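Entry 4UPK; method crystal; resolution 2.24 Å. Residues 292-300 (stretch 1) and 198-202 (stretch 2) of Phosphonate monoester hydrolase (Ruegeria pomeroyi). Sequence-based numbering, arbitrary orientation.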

# COMPACT_ATOMS: atom_id res chain seq x y z
N PHE A 292 0.04 35.99 -24.55
CA PHE A 292 0.82 35.02 -25.33
C PHE A 292 2.29 35.42 -25.58
O PHE A 292 3.01 34.70 -26.28
CB PHE A 292 0.11 34.75 -26.67
CG PHE A 292 -0.67 33.46 -26.72
CD1 PHE A 292 -1.64 33.18 -25.76
CD2 PHE A 292 -0.45 32.54 -27.73
CE1 PHE A 292 -2.34 31.97 -25.79
CE2 PHE A 292 -1.16 31.34 -27.77
CZ PHE A 292 -2.09 31.06 -26.80
N VAL A 293 2.73 36.55 -25.00
CA VAL A 293 4.09 37.10 -25.12
C VAL A 293 4.48 37.78 -23.79
O VAL A 293 3.60 38.12 -23.02
CB VAL A 293 4.24 38.10 -26.33
CG1 VAL A 293 4.14 37.41 -27.68
CG2 VAL A 293 3.27 39.27 -26.23
N LEU A 294 5.78 38.01 -23.54
CA LEU A 294 6.29 38.71 -22.34
C LEU A 294 6.94 40.05 -22.72
O LEU A 294 7.72 40.09 -23.68
CB LEU A 294 7.26 37.84 -21.51
CG LEU A 294 6.64 36.65 -20.72
CD1 LEU A 294 7.70 35.97 -19.86
CD2 LEU A 294 5.47 37.09 -19.80
N GLY A 295 6.57 41.13 -22.02
CA GLY A 295 7.10 42.48 -22.23
C GLY A 295 6.19 43.47 -22.94
O GLY A 295 6.62 44.59 -23.26
N PHE A 296 4.93 43.05 -23.21
CA PHE A 296 3.88 43.82 -23.91
C PHE A 296 2.55 43.72 -23.12
O PHE A 296 1.65 42.97 -23.51
CB PHE A 296 3.73 43.30 -25.37
CG PHE A 296 5.02 43.25 -26.14
CD1 PHE A 296 5.87 42.14 -26.05
CD2 PHE A 296 5.41 44.31 -26.95
CE1 PHE A 296 7.09 42.12 -26.72
CE2 PHE A 296 6.62 44.27 -27.65
CZ PHE A 296 7.46 43.18 -27.52
N PRO A 297 2.43 44.43 -21.95
CA PRO A 297 1.21 44.29 -21.15
C PRO A 297 -0.03 44.95 -21.74
O PRO A 297 -1.14 44.49 -21.49
CB PRO A 297 1.60 44.89 -19.79
CG PRO A 297 2.67 45.88 -20.11
CD PRO A 297 3.40 45.37 -21.32
N ASP A 298 0.17 46.01 -22.55
CA ASP A 298 -0.87 46.82 -23.17
C ASP A 298 -1.06 46.52 -24.67
O ASP A 298 -1.73 47.29 -25.38
CB ASP A 298 -0.57 48.31 -22.91
CG ASP A 298 -0.26 48.63 -21.45
OD1 ASP A 298 -1.07 48.23 -20.56
OD2 ASP A 298 0.78 49.27 -21.19
N LEU A 299 -0.51 45.39 -25.14
CA LEU A 299 -0.55 44.92 -26.53
C LEU A 299 -1.98 44.85 -27.07
O LEU A 299 -2.83 44.15 -26.49
CB LEU A 299 0.15 43.55 -26.67
CG LEU A 299 0.42 43.06 -28.10
CD1 LEU A 299 1.46 43.95 -28.83
CD2 LEU A 299 0.83 41.60 -28.10
N GLU A 300 -2.23 45.59 -28.17
CA GLU A 300 -3.53 45.67 -28.82
C GLU A 300 -3.74 44.52 -29.81
O GLU A 300 -2.84 44.26 -30.60
CB GLU A 300 -3.72 47.03 -29.53
CG GLU A 300 -3.91 48.21 -28.60
CD GLU A 300 -5.11 48.12 -27.67
OE1 GLU A 300 -6.26 48.15 -28.16
OE2 GLU A 300 -4.89 48.02 -26.44
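Stretch 2, residues 198-202: TPRLN

Residues 198-202 form an irregular loop segment that packs on a second loop, 292-300, which runs broadly in the opposing sense, without a single hydrogen bond between them; the contact is almost wholly apolar and centres on the ring of F296. T198, at the start, stays clear of stretch 1. The chain is extended from T198 through R200, and P199 makes the first contact: its CA-to-CB bond points toward stretch 1, and its CB lies 3.6 Å from CE2 of F296. A proline suits this spot because its compact, rigid ring offers a hydrocarbon surface to the aromatic carbons. The CA-to-CB bond of R200 points away from stretch 1, and its guanidinium is hydrogen-bonded elsewhere in the structure. R200 contributes backbone instead: its O approaches the edge of the F296 ring, 3.4 Å from CZ, where the slightly positive ring hydrogens suit a carbonyl oxygen. At L201 the backbone changes to helix-like angles. The CA-to-CB bond of L201 points sideways, yet the t, p rotamer carries CD1 over one face of F296, 4.0 Å from the ring centroid and nearly on the ring normal, a CH-pi contact. L201 CD1 also meets L299 CD2 at 3.8 Å and V293 CG2 at 4.1 Å, so one branched aliphatic side chain touches three apolar ones. The CA-to-CB bond of N202 points away, leaving its polar amide out of this contact.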

# COMPACT_ATOMS: atom_id res chain seq x y z
N THR A 198 13.29 50.41 -28.10
CA THR A 198 11.87 50.27 -28.43
C THR A 198 11.48 48.79 -28.45
O THR A 198 12.10 48.02 -29.20
CB THR A 198 11.55 50.92 -29.79
OG1 THR A 198 12.13 52.22 -29.83
CG2 THR A 198 10.05 50.99 -30.07
N PRO A 199 10.45 48.37 -27.66
CA PRO A 199 10.04 46.96 -27.67
C PRO A 199 9.58 46.53 -29.06
O PRO A 199 8.89 47.29 -29.75
CB PRO A 199 8.90 46.89 -26.64
CG PRO A 199 9.07 48.11 -25.80
CD PRO A 199 9.62 49.16 -26.72
N ARG A 200 10.04 45.35 -29.49
CA ARG A 200 9.78 44.77 -30.80
C ARG A 200 9.10 43.42 -30.59
O ARG A 200 9.68 42.52 -29.96
CB ARG A 200 11.09 44.69 -31.63
CG ARG A 200 10.98 44.05 -33.01
CD ARG A 200 10.07 44.76 -33.99
NE ARG A 200 10.65 46.01 -34.47
CZ ARG A 200 10.13 46.76 -35.44
NH1 ARG A 200 8.99 46.40 -36.03
NH2 ARG A 200 10.74 47.87 -35.83
N LEU A 201 7.86 43.29 -31.11
CA LEU A 201 7.02 42.08 -30.96
C LEU A 201 7.67 40.80 -31.50
O LEU A 201 7.66 39.78 -30.80
CB LEU A 201 5.60 42.32 -31.54
CG LEU A 201 4.46 41.31 -31.20
CD1 LEU A 201 4.26 41.15 -29.70
CD2 LEU A 201 3.16 41.75 -31.88
N ASN A 202 8.25 40.86 -32.72
CA ASN A 202 8.95 39.72 -33.32
C ASN A 202 10.46 39.90 -33.26
O ASN A 202 11.20 39.42 -34.14
CB ASN A 202 8.45 39.41 -34.74
CG ASN A 202 8.57 40.52 -35.73
OD1 ASN A 202 8.99 41.65 -35.41
ND2 ASN A 202 8.21 40.22 -36.98